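Local coordinates for hypothetical protein (Pseudomonas aeruginosa, PDB 2H9F) that probably catalyses the isomerisation of methylaconitate as a member of the PrpF family, and assembles as a pair of chains, at residues Glu28-Ser33 with Arg43-Val48; Phe115-Gly120 with Ala148-Ser153; Glu164-Thr169 with His314-Gly319; Phe210-Ile215 with Pro220-Asn225. All coordinates share one frame; numbering follows the deposited sequence. Where two conformers were deposited one is given.

Contact 1 of 4, residues Glu28-Ser33 with Arg43-Val48; sequences EDLPES and RLFMRV
L30 and P31, in the loop that follows strand 20-26, press against L44 and F45 on helix 39-49 and illustrate how a loop can meet a helix through a few carbon atoms. The central atom on the loop side is L30 CD2. It meets L44 CD2 at 4.1 Å, the two leucine side chains passing at a slant, and it also reaches F45 CE1 at 4.2 Å. The methyl comes to the edge of the phenyl ring, near its plane, rather than over a face. On L44, a chi1 of 173° sends CG out from the helix, opposite the backbone N, and CD2 is the branch that meets the loop. The same methyl is met tip to tip by the proline ring, with P31 CD 4.1 Å from L44 CD2. All of this is apolar, and the two segments bury only 123 Å² between them.

The outer side is different in character. E28 and E32 are exposed and take no part in the contact, while D29 forms a salt bridge with R26. On the inner side the cluster continues into the surrounding β-structure: L30 and F45 both touch I74 of strand 71-77, P31 and L44 share I10 of strand 7-17, L44 also packs on V391 of strand 388-392, and the F45 ring meets that of F25 in strand 20-26.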
loop_
_atom_site.group_PDB
_atom_site.type_symbol
_atom_site.label_atom_id
_atom_site.label_comp_id
_atom_site.label_asym_id
_atom_site.label_seq_id
_atom_site.Cartn_x
_atom_site.Cartn_y
_atom_site.Cartn_z
ATOM N N GLU A 28 4.961 -17.160 -21.396
ATOM C CA GLU A 28 5.864 -18.313 -21.372
ATOM C C GLU A 28 6.549 -18.545 -20.024
ATOM O O GLU A 28 7.004 -19.649 -19.753
ATOM C CB GLU A 28 6.948 -18.147 -22.459
ATOM C CG GLU A 28 7.979 -17.016 -22.167
ATOM C CD GLU A 28 8.841 -16.600 -23.399
ATOM O OE1 GLU A 28 9.671 -17.467 -23.784
ATOM O OE2 GLU A 28 8.689 -15.427 -23.943
ATOM N N ASP A 29 6.656 -17.507 -19.189
ATOM C CA ASP A 29 7.251 -17.644 -17.851
ATOM C C ASP A 29 6.303 -18.198 -16.791
ATOM O O ASP A 29 6.730 -18.523 -15.668
ATOM C CB ASP A 29 7.768 -16.304 -17.366
ATOM C CG ASP A 29 8.947 -15.802 -18.163
ATOM O OD1 ASP A 29 9.631 -16.652 -18.814
ATOM O OD2 ASP A 29 9.195 -14.550 -18.127
ATOM N N LEU A 30 5.023 -18.329 -17.128
ATOM C CA LEU A 30 4.042 -18.765 -16.144
ATOM C C LEU A 30 4.104 -20.260 -16.029
ATOM O O LEU A 30 4.355 -20.953 -17.016
ATOM C CB LEU A 30 2.612 -18.364 -16.541
ATOM C CG LEU A 30 2.287 -16.863 -16.508
ATOM C CD1 LEU A 30 0.857 -16.576 -17.018
ATOM C CD2 LEU A 30 2.496 -16.244 -15.131
ATOM N N PRO A 31 3.758 -20.783 -14.854
ATOM C CA PRO A 31 3.518 -22.223 -14.769
ATOM C C PRO A 31 2.573 -22.739 -15.823
ATOM O O PRO A 31 1.667 -22.052 -16.264
ATOM C CB PRO A 31 2.910 -22.393 -13.388
ATOM C CG PRO A 31 3.414 -21.254 -12.610
ATOM C CD PRO A 31 3.487 -20.121 -13.581
ATOM N N GLU A 32 2.792 -23.974 -16.239
ATOM C CA GLU A 32 2.087 -24.476 -17.375
ATOM C C GLU A 32 0.590 -24.358 -17.167
ATOM O O GLU A 32 -0.132 -23.997 -18.081
ATOM C CB GLU A 32 2.468 -25.923 -17.638
ATOM C CG GLU A 32 1.922 -26.462 -18.964
ATOM C CD GLU A 32 2.176 -27.979 -19.164
ATOM O OE1 GLU A 32 3.018 -28.583 -18.444
ATOM O OE2 GLU A 32 1.526 -28.551 -20.062
ATOM N N SER A 33 0.115 -24.658 -15.971
ATOM C CA SER A 33 -1.319 -24.571 -15.700
ATOM C C SER A 33 -1.883 -23.161 -15.831
ATOM O O SER A 33 -3.068 -22.987 -16.059
ATOM C CB SER A 33 -1.644 -25.132 -14.321
ATOM O OG SER A 33 -1.057 -24.359 -13.322
ATOM N N ARG A 43 -6.032 -18.048 -9.238
ATOM C CA ARG A 43 -5.444 -18.398 -7.922
ATOM C C ARG A 43 -4.010 -17.899 -7.808
ATOM O O ARG A 43 -3.584 -17.309 -6.764
ATOM C CB ARG A 43 -5.451 -19.933 -7.726
ATOM C CG ARG A 43 -6.806 -20.606 -7.761
ATOM C CD ARG A 43 -6.798 -22.063 -7.220
ATOM N NE ARG A 43 -6.155 -23.049 -8.105
ATOM C CZ ARG A 43 -6.812 -23.971 -8.815
ATOM N NH1 ARG A 43 -8.132 -24.040 -8.763
ATOM N NH2 ARG A 43 -6.165 -24.816 -9.601
ATOM N N LEU A 44 -3.239 -18.119 -8.881
ATOM C CA LEU A 44 -1.847 -17.706 -8.864
ATOM C C LEU A 44 -1.755 -16.206 -8.583
ATOM O O LEU A 44 -1.030 -15.776 -7.687
ATOM C CB LEU A 44 -1.108 -18.055 -10.163
ATOM C CG LEU A 44 0.323 -17.458 -10.217
ATOM C CD1 LEU A 44 1.205 -18.069 -9.163
ATOM C CD2 LEU A 44 0.958 -17.610 -11.621
ATOM N N PHE A 45 -2.520 -15.422 -9.336
ATOM C CA PHE A 45 -2.457 -13.979 -9.234
ATOM C C PHE A 45 -3.017 -13.429 -7.917
ATOM O O PHE A 45 -2.469 -12.492 -7.320
ATOM C CB PHE A 45 -3.130 -13.371 -10.454
ATOM C CG PHE A 45 -2.347 -13.557 -11.740
ATOM C CD1 PHE A 45 -1.048 -14.037 -11.732
ATOM C CD2 PHE A 45 -2.876 -13.147 -12.937
ATOM C CE1 PHE A 45 -0.354 -14.201 -12.885
ATOM C CE2 PHE A 45 -2.154 -13.258 -14.085
ATOM C CZ PHE A 45 -0.910 -13.828 -14.072
HETATM N N MSE A 46 -4.080 -14.052 -7.441
HETATM C CA MSE A 46 -4.580 -13.791 -6.072
HETATM C C MSE A 46 -3.418 -13.950 -5.107
HETATM O O MSE A 46 -3.038 -13.027 -4.298
HETATM C CB MSE A 46 -5.764 -14.785 -5.742
HETATM C CG MSE A 46 -7.049 -14.407 -6.317
HETATM SE SE MSE A 46 -8.246 -15.799 -5.771
HETATM C CE MSE A 46 -9.383 -16.162 -7.379
ATOM N N ARG A 47 -2.668 -15.026 -5.265
ATOM C CA ARG A 47 -1.639 -15.328 -4.268
ATOM C C ARG A 47 -0.427 -14.394 -4.422
ATOM O O ARG A 47 0.172 -13.937 -3.415
ATOM C CB ARG A 47 -1.292 -16.831 -4.327
ATOM C CG ARG A 47 -0.518 -17.366 -3.110
ATOM C CD ARG A 47 -1.353 -17.572 -1.811
ATOM N NE ARG A 47 -0.426 -17.232 -0.744
ATOM C CZ ARG A 47 0.048 -18.012 0.226
ATOM N NH1 ARG A 47 -0.373 -19.261 0.473
ATOM N NH2 ARG A 47 0.955 -17.457 1.026
ATOM N N VAL A 48 -0.086 -14.058 -5.667
ATOM C CA VAL A 48 1.045 -13.101 -5.887
ATOM C C VAL A 48 0.741 -11.787 -5.229
ATOM O O VAL A 48 1.635 -11.126 -4.608
ATOM C CB VAL A 48 1.304 -12.912 -7.419
ATOM C CG1 VAL A 48 2.104 -11.673 -7.731
ATOM C CG2 VAL A 48 2.001 -14.168 -7.964
#

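Contact 2 of 4, residues Phe115-Gly120 with Ala148-Ser153; sequences FALHAG and AHVPVS
The bond from A119 N to F115 O, 2.7 Å long, belongs to the helical turn from which L117 reaches across to V150 of strand 144-153. One methyl does the work: L117 CD1 lies 3.7 Å from V150 CG1, the two side chains advancing on each other tip to tip, and the same carbon stands 4.3 Å from V152 CG2 farther along the strand. V150 and V152 alternate with P151, whose side chain leads away, so a single leucine meets two valines two positions apart. V150 holds CG1 opposite its backbone N (chi1 178°), and this is the branch presented to the helix. G120, with a positive phi of 75°, belongs to a Schellman motif, its N bonding back to L117 O at 3.2 Å.

Around the contact, L117 also packs on C133 of strand 131-139 and V157 of strand 156-157, so that several strands receive the same side chain. A helix whose leucine packs against curved β-structure is consistent with the diaminopimelate epimerase-like fold of the PrpF family, in which sheet wraps around a central helix.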
loop_
_atom_site.group_PDB
_atom_site.type_symbol
_atom_site.label_atom_id
_atom_site.label_comp_id
_atom_site.label_asym_id
_atom_site.label_seq_id
_atom_site.Cartn_x
_atom_site.Cartn_y
_atom_site.Cartn_z
ATOM N N PHE A 115 7.182 -2.997 -21.049
ATOM C CA PHE A 115 7.462 -4.378 -20.720
ATOM C C PHE A 115 7.607 -5.225 -21.952
ATOM O O PHE A 115 8.383 -6.164 -21.948
ATOM C CB PHE A 115 6.333 -4.958 -19.866
ATOM C CG PHE A 115 6.593 -6.361 -19.375
ATOM C CD1 PHE A 115 7.671 -6.623 -18.541
ATOM C CD2 PHE A 115 5.765 -7.404 -19.736
ATOM C CE1 PHE A 115 7.899 -7.908 -18.084
ATOM C CE2 PHE A 115 6.009 -8.654 -19.297
ATOM C CZ PHE A 115 7.076 -8.896 -18.455
ATOM N N ALA A 116 6.835 -4.915 -23.002
ATOM C CA ALA A 116 6.940 -5.637 -24.266
ATOM C C ALA A 116 8.382 -5.673 -24.728
ATOM O O ALA A 116 8.844 -6.673 -25.247
ATOM C CB ALA A 116 6.086 -4.969 -25.346
ATOM N N LEU A 117 9.088 -4.551 -24.532
ATOM C CA LEU A 117 10.506 -4.441 -24.888
ATOM C C LEU A 117 11.446 -5.083 -23.859
ATOM O O LEU A 117 12.371 -5.815 -24.262
ATOM C CB LEU A 117 10.873 -2.987 -25.139
ATOM C CG LEU A 117 10.229 -2.362 -26.402
ATOM C CD1 LEU A 117 10.283 -0.836 -26.340
ATOM C CD2 LEU A 117 10.944 -2.852 -27.630
ATOM N N HIS A 118 11.216 -4.864 -22.560
ATOM C CA HIS A 118 12.041 -5.536 -21.564
ATOM C C HIS A 118 11.903 -7.051 -21.713
ATOM O O HIS A 118 12.858 -7.768 -21.534
ATOM C CB HIS A 118 11.677 -5.102 -20.146
ATOM C CG HIS A 118 11.747 -3.622 -19.919
ATOM N ND1 HIS A 118 12.928 -2.910 -19.935
ATOM C CD2 HIS A 118 10.768 -2.728 -19.650
ATOM C CE1 HIS A 118 12.667 -1.645 -19.670
ATOM N NE2 HIS A 118 11.362 -1.514 -19.485
ATOM N N ALA A 119 10.730 -7.507 -22.099
ATOM C CA ALA A 119 10.453 -8.921 -22.196
ATOM C C ALA A 119 10.915 -9.598 -23.463
ATOM O O ALA A 119 10.765 -10.834 -23.582
ATOM C CB ALA A 119 8.969 -9.167 -22.014
ATOM N N GLY A 120 11.414 -8.828 -24.423
ATOM C CA GLY A 120 11.937 -9.397 -25.659
ATOM C C GLY A 120 10.840 -9.850 -26.575
ATOM O O GLY A 120 11.046 -10.765 -27.383
ATOM N N ALA A 148 1.842 2.344 -28.379
ATOM C CA ALA A 148 2.693 2.973 -27.396
ATOM C C ALA A 148 4.008 3.346 -28.087
ATOM O O ALA A 148 4.734 2.490 -28.607
ATOM C CB ALA A 148 2.927 2.028 -26.210
ATOM N N HIS A 149 4.304 4.640 -28.090
ATOM C CA HIS A 149 5.518 5.148 -28.666
ATOM C C HIS A 149 6.542 5.219 -27.566
ATOM O O HIS A 149 6.567 6.176 -26.778
ATOM C CB HIS A 149 5.264 6.516 -29.284
ATOM C CG HIS A 149 4.197 6.510 -30.342
ATOM N ND1 HIS A 149 4.480 6.381 -31.678
ATOM C CD2 HIS A 149 2.854 6.650 -30.257
ATOM C CE1 HIS A 149 3.358 6.412 -32.369
ATOM N NE2 HIS A 149 2.355 6.563 -31.530
ATOM N N VAL A 150 7.394 4.201 -27.500
ATOM C CA VAL A 150 8.278 4.022 -26.368
ATOM C C VAL A 150 9.664 4.469 -26.734
ATOM O O VAL A 150 10.239 3.986 -27.708
ATOM C CB VAL A 150 8.288 2.518 -25.913
ATOM C CG1 VAL A 150 9.258 2.309 -24.753
ATOM C CG2 VAL A 150 6.933 2.094 -25.523
ATOM N N PRO A 151 10.241 5.413 -25.963
ATOM C CA PRO A 151 11.564 5.825 -26.333
ATOM C C PRO A 151 12.608 4.801 -25.983
ATOM O O PRO A 151 12.461 4.070 -24.994
ATOM C CB PRO A 151 11.763 7.110 -25.518
ATOM C CG PRO A 151 10.947 6.879 -24.286
ATOM C CD PRO A 151 9.760 6.112 -24.757
ATOM N N VAL A 152 13.677 4.805 -26.764
ATOM C CA VAL A 152 14.714 3.794 -26.734
ATOM C C VAL A 152 16.079 4.481 -26.864
ATOM O O VAL A 152 16.267 5.369 -27.712
ATOM C CB VAL A 152 14.525 2.793 -27.869
ATOM C CG1 VAL A 152 15.753 1.859 -28.009
ATOM C CG2 VAL A 152 13.208 2.013 -27.695
ATOM N N SER A 153 17.009 4.091 -26.002
ATOM C CA SER A 153 18.426 4.525 -26.046
ATOM C C SER A 153 19.311 3.316 -25.838
ATOM O O SER A 153 19.077 2.528 -24.923
ATOM C CB SER A 153 18.796 5.489 -24.912
ATOM O OG SER A 153 17.907 6.572 -24.857
#

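Contact 3 of 4, residues Glu164-Thr169 with His314-Gly319; sequences ELDGVT and HHAMMG
A type II β turn from L165 to V168 brings D166 opposite H315 and A316, in the loop that ends where helix 319-330 begins. The turn is closed by V168 N bonding to L165 O at 2.9 Å, and G167 occupies its positive-phi position. Across from it, the chain from H314 to M317 has no regular structure; M318 then takes the N-cap position of the helix.

The side chains of D166 and H315 approach from opposite directions. H315 NE2 donates a weak hydrogen bond to D166 OD2, long at 3.4 Å and bent to 135° at the hydrogen. The carboxylate lies at the edge of the imidazole, its plane turned 50° from the ring, with OD1 almost as near to NE2 as OD2 is. A D166 chi1 of -175° extends the acid out from the turn to make this meeting possible. The turn also belongs to the dimer interface, since G167 N bonds to Y55 OH of the second subunit. Within the other loop, A316 meets both histidines: its CB lies 3.7 Å above the H315 ring, offset toward the rim, and its N bonds to H314 ND1 at 3.0 Å.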
loop_
_atom_site.group_PDB
_atom_site.type_symbol
_atom_site.label_atom_id
_atom_site.label_comp_id
_atom_site.label_asym_id
_atom_site.label_seq_id
_atom_site.Cartn_x
_atom_site.Cartn_y
_atom_site.Cartn_z
ATOM N N GLU A 164 6.590 15.066 -16.420
ATOM C CA GLU A 164 5.785 14.964 -15.201
ATOM C C GLU A 164 4.388 14.487 -15.507
ATOM O O GLU A 164 3.767 14.923 -16.476
ATOM C CB GLU A 164 5.625 16.315 -14.518
ATOM C CG GLU A 164 6.819 16.915 -13.778
ATOM C CD GLU A 164 6.554 18.375 -13.287
ATOM N N LEU A 165 3.872 13.607 -14.653
ATOM C CA LEU A 165 2.514 13.139 -14.753
ATOM C C LEU A 165 1.886 13.315 -13.372
ATOM O O LEU A 165 2.458 12.878 -12.379
ATOM C CB LEU A 165 2.507 11.676 -15.171
ATOM C CG LEU A 165 1.144 11.033 -15.446
ATOM C CD1 LEU A 165 0.474 11.700 -16.636
ATOM C CD2 LEU A 165 1.374 9.552 -15.649
ATOM N N ASP A 166 0.725 13.966 -13.312
ATOM C CA ASP A 166 -0.019 14.094 -12.074
ATOM C C ASP A 166 -0.223 12.724 -11.420
ATOM O O ASP A 166 -0.605 11.750 -12.072
ATOM C CB ASP A 166 -1.359 14.820 -12.302
ATOM C CG ASP A 166 -2.140 15.104 -10.984
ATOM O OD1 ASP A 166 -1.645 15.853 -10.118
ATOM O OD2 ASP A 166 -3.278 14.598 -10.844
ATOM N N GLY A 167 0.054 12.667 -10.123
ATOM C CA GLY A 167 -0.015 11.400 -9.359
ATOM C C GLY A 167 1.236 10.547 -9.382
ATOM O O GLY A 167 1.291 9.531 -8.695
ATOM N N VAL A 168 2.228 10.936 -10.189
ATOM C CA VAL A 168 3.565 10.294 -10.205
ATOM C C VAL A 168 4.568 11.217 -9.580
ATOM O O VAL A 168 4.857 12.294 -10.056
ATOM C CB VAL A 168 3.997 9.953 -11.625
ATOM C CG1 VAL A 168 5.397 9.318 -11.669
ATOM C CG2 VAL A 168 2.955 9.021 -12.240
ATOM N N THR A 169 5.125 10.737 -8.490
ATOM C CA THR A 169 5.954 11.514 -7.636
ATOM C C THR A 169 7.147 12.072 -8.399
ATOM O O THR A 169 7.470 13.229 -8.275
ATOM C CB THR A 169 6.427 10.575 -6.464
ATOM O OG1 THR A 169 5.311 9.814 -5.957
ATOM C CG2 THR A 169 7.101 11.379 -5.388
ATOM N N HIS A 314 -12.276 20.665 -9.897
ATOM C CA HIS A 314 -11.178 19.694 -9.844
ATOM C C HIS A 314 -9.821 20.404 -9.855
ATOM O O HIS A 314 -9.684 21.432 -10.482
ATOM C CB HIS A 314 -11.291 18.745 -11.016
ATOM C CG HIS A 314 -10.472 17.502 -10.872
ATOM N ND1 HIS A 314 -9.122 17.465 -11.142
ATOM C CD2 HIS A 314 -10.822 16.243 -10.513
ATOM C CE1 HIS A 314 -8.670 16.243 -10.943
ATOM N NE2 HIS A 314 -9.684 15.478 -10.573
ATOM N N HIS A 315 -8.827 19.846 -9.153
ATOM C CA HIS A 315 -7.492 20.466 -8.968
ATOM C C HIS A 315 -6.612 20.446 -10.214
ATOM O O HIS A 315 -5.614 21.193 -10.312
ATOM C CB HIS A 315 -6.699 19.782 -7.800
ATOM C CG HIS A 315 -6.053 18.463 -8.162
ATOM N ND1 HIS A 315 -6.764 17.280 -8.289
ATOM C CD2 HIS A 315 -4.759 18.149 -8.429
ATOM C CE1 HIS A 315 -5.934 16.302 -8.623
ATOM N NE2 HIS A 315 -4.713 16.804 -8.719
ATOM N N ALA A 316 -6.930 19.544 -11.120
ATOM C CA ALA A 316 -6.205 19.389 -12.353
ATOM C C ALA A 316 -7.259 19.015 -13.429
ATOM O O ALA A 316 -8.134 19.818 -13.744
ATOM C CB ALA A 316 -5.131 18.323 -12.171
HETATM N N MSE A 317 -7.215 17.813 -13.978
HETATM C CA MSE A 317 -8.309 17.392 -14.846
HETATM C C MSE A 317 -8.569 15.907 -14.678
HETATM O O MSE A 317 -7.643 15.127 -14.547
HETATM C CB MSE A 317 -7.972 17.755 -16.306
HETATM C CG MSE A 317 -9.095 17.523 -17.297
HETATM SE SE MSE A 317 -10.739 18.505 -16.880
HETATM C CE MSE A 317 -9.858 20.249 -16.644
HETATM N N MSE A 318 -9.843 15.522 -14.697
HETATM C CA MSE A 318 -10.235 14.143 -14.636
HETATM C C MSE A 318 -9.817 13.422 -15.908
HETATM O O MSE A 318 -9.873 13.972 -17.000
HETATM C CB MSE A 318 -11.772 14.043 -14.520
HETATM C CG MSE A 318 -12.400 14.656 -13.238
HETATM SE SE MSE A 318 -12.737 16.557 -13.440
HETATM C CE MSE A 318 -14.292 16.419 -14.520
ATOM N N GLY A 319 -9.461 12.156 -15.777
ATOM C CA GLY A 319 -8.973 11.405 -16.922
ATOM C C GLY A 319 -9.927 11.366 -18.095
ATOM O O GLY A 319 -9.563 11.667 -19.237
#

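Contact 4 of 4, residues Phe210-Ile215 with Pro220-Asn225; sequences FKATMI and PTVFVN
T213 and F223 form a hydrogen-bonded pair of an antiparallel β hairpin, strands 208-216 and 220-225, a worked case of a hairpin whose two faces carry different packing. F223 N reaches T213 O at 2.8 Å and a nearly straight 168°; in return T213 N bonds to F223 O. Two residues on, I215 and T221 exchange a second pair of bonds, I215 N to T221 O at 3.0 Å and T221 N to I215 O at 2.9 Å. M214 and V222 lie between as a non-hydrogen-bonded pair.

The side chains then divide between two faces. On one, M214 and V222 lie side by side and point the same way, M214 CG 4.0 Å from V222 CG1. On the other, I215 CG2 comes to the edge of the F223 ring, in its plane, 3.7 Å from F223 CE2, while T221 CG2 lies over one face of that ring, offset toward the rim. F223 CG stands opposite the carbonyl carbon (chi1 -72°), and it is the CD2-CE2 side of the ring that meets I215.

Farther out, helix 319-330 covers the F223 face, with I325 against the ring and A324 against T221. Strands 200-204 and 278-283 extend the sheet beyond the hairpin, and K211 makes a salt bridge with D201. Past the direct bonds, a water whose link to K211 O is doubtful accepts from N225 N at 3.0 Å.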
loop_
_atom_site.group_PDB
_atom_site.type_symbol
_atom_site.label_atom_id
_atom_site.label_comp_id
_atom_site.label_asym_id
_atom_site.label_seq_id
_atom_site.Cartn_x
_atom_site.Cartn_y
_atom_site.Cartn_z
ATOM N N PHE A 210 -26.890 30.011 -22.696
ATOM C CA PHE A 210 -25.455 30.018 -22.901
ATOM C C PHE A 210 -25.079 29.147 -24.080
ATOM O O PHE A 210 -25.685 28.128 -24.289
ATOM C CB PHE A 210 -24.773 29.464 -21.661
ATOM C CG PHE A 210 -25.024 30.267 -20.415
ATOM C CD1 PHE A 210 -24.718 31.616 -20.368
ATOM C CD2 PHE A 210 -25.566 29.672 -19.285
ATOM C CE1 PHE A 210 -24.953 32.359 -19.210
ATOM C CE2 PHE A 210 -25.803 30.416 -18.124
ATOM C CZ PHE A 210 -25.485 31.752 -18.086
ATOM N N LYS A 211 -24.039 29.522 -24.817
ATOM C CA LYS A 211 -23.476 28.622 -25.802
ATOM C C LYS A 211 -22.914 27.403 -25.079
ATOM O O LYS A 211 -22.349 27.501 -23.996
ATOM C CB LYS A 211 -22.381 29.299 -26.612
ATOM C CG LYS A 211 -22.828 30.482 -27.482
ATOM C CD LYS A 211 -23.855 30.075 -28.514
ATOM C CE LYS A 211 -24.334 31.263 -29.343
ATOM N NZ LYS A 211 -25.490 30.902 -30.237
ATOM N N ALA A 212 -23.106 26.229 -25.648
ATOM C CA ALA A 212 -22.567 25.042 -25.019
ATOM C C ALA A 212 -22.264 23.954 -26.044
ATOM O O ALA A 212 -23.015 23.775 -26.972
ATOM C CB ALA A 212 -23.538 24.534 -23.939
ATOM N N THR A 213 -21.155 23.243 -25.864
ATOM C CA THR A 213 -20.912 22.004 -26.584
ATOM C C THR A 213 -21.138 20.853 -25.609
ATOM O O THR A 213 -20.497 20.776 -24.568
ATOM C CB THR A 213 -19.475 21.961 -27.107
ATOM O OG1 THR A 213 -19.354 22.898 -28.189
ATOM C CG2 THR A 213 -19.087 20.534 -27.583
HETATM N N MSE A 214 -22.066 19.978 -25.961
HETATM C CA MSE A 214 -22.418 18.805 -25.195
HETATM C C MSE A 214 -21.921 17.609 -26.014
HETATM O O MSE A 214 -22.411 17.355 -27.105
HETATM C CB MSE A 214 -23.927 18.769 -24.977
HETATM C CG MSE A 214 -24.397 19.781 -23.938
HETATM SE SE MSE A 214 -26.264 20.097 -23.940
HETATM C CE MSE A 214 -26.338 21.389 -25.457
ATOM N N ILE A 215 -20.890 16.948 -25.502
ATOM C CA ILE A 215 -20.163 15.918 -26.209
ATOM C C ILE A 215 -20.081 14.633 -25.354
ATOM O O ILE A 215 -19.834 14.668 -24.151
ATOM C CB ILE A 215 -18.734 16.433 -26.630
ATOM C CG1 ILE A 215 -18.021 15.405 -27.523
ATOM C CG2 ILE A 215 -17.894 16.774 -25.445
ATOM C CD1 ILE A 215 -16.818 15.926 -28.284
ATOM N N PRO A 220 -19.646 11.918 -20.963
ATOM C CA PRO A 220 -20.548 13.015 -21.326
ATOM C C PRO A 220 -20.152 14.295 -20.587
ATOM O O PRO A 220 -20.031 14.280 -19.366
ATOM C CB PRO A 220 -21.908 12.499 -20.873
ATOM C CG PRO A 220 -21.777 11.020 -21.060
ATOM C CD PRO A 220 -20.400 10.788 -20.432
ATOM N N THR A 221 -19.861 15.349 -21.344
ATOM C CA THR A 221 -19.424 16.604 -20.810
ATOM C C THR A 221 -20.193 17.759 -21.453
ATOM O O THR A 221 -20.427 17.788 -22.671
ATOM C CB THR A 221 -17.880 16.808 -21.056
ATOM O OG1 THR A 221 -17.165 15.628 -20.656
ATOM C CG2 THR A 221 -17.349 18.008 -20.287
ATOM N N VAL A 222 -20.618 18.683 -20.605
ATOM C CA VAL A 222 -21.171 19.955 -21.014
ATOM C C VAL A 222 -20.094 21.021 -20.910
ATOM O O VAL A 222 -19.589 21.313 -19.817
ATOM C CB VAL A 222 -22.360 20.376 -20.121
ATOM C CG1 VAL A 222 -23.005 21.595 -20.711
ATOM C CG2 VAL A 222 -23.391 19.231 -19.996
ATOM N N PHE A 223 -19.711 21.593 -22.058
ATOM C CA PHE A 223 -18.714 22.678 -22.102
ATOM C C PHE A 223 -19.347 24.039 -22.347
ATOM O O PHE A 223 -20.109 24.187 -23.271
ATOM C CB PHE A 223 -17.668 22.490 -23.244
ATOM C CG PHE A 223 -16.660 21.377 -23.023
ATOM C CD1 PHE A 223 -15.579 21.560 -22.196
ATOM C CD2 PHE A 223 -16.805 20.150 -23.662
ATOM C CE1 PHE A 223 -14.633 20.547 -22.033
ATOM C CE2 PHE A 223 -15.871 19.135 -23.486
ATOM C CZ PHE A 223 -14.790 19.343 -22.664
ATOM N N VAL A 224 -18.883 25.068 -21.630
ATOM C CA VAL A 224 -19.350 26.429 -21.853
ATOM C C VAL A 224 -18.178 27.379 -21.868
ATOM O O VAL A 224 -17.134 27.008 -21.436
ATOM C CB VAL A 224 -20.375 26.852 -20.774
ATOM C CG1 VAL A 224 -21.648 25.945 -20.869
ATOM C CG2 VAL A 224 -19.781 26.790 -19.375
ATOM N N ASN A 225 -18.375 28.582 -22.397
ATOM C CA ASN A 225 -17.360 29.602 -22.433
ATOM C C ASN A 225 -17.322 30.307 -21.108
ATOM O O ASN A 225 -18.334 30.887 -20.671
ATOM C CB ASN A 225 -17.684 30.618 -23.538
ATOM C CG ASN A 225 -17.365 30.093 -24.941
ATOM O OD1 ASN A 225 -16.383 29.359 -25.133
ATOM N ND2 ASN A 225 -18.192 30.468 -25.922
HETATM O O HOH W 1 -21.124 29.485 -23.129
#

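In the fold
Contacts 1, 2 and 4 are closed locally or within one part of the fold, whereas contact 3 joins segments 145 residues apart. Along the chain, contact 1 comes first and contact 2 follows, their centres about 24 Å apart. Contact 4 falls entirely between the two segments of contact 3, and the centres of contacts 3 and 4 are about 23 Å apart. Contacts 1 and 4 lie on opposite sides of the chain's centre, about 47 Å apart between centres, and contact 3 is much nearer that centre. Helix 319-330 connects the last two: it starts at the end of segment 314-319 and covers the hairpin of contact 4. Contact 3 thus joins segments far apart in sequence, consistent with a two-lobed fold.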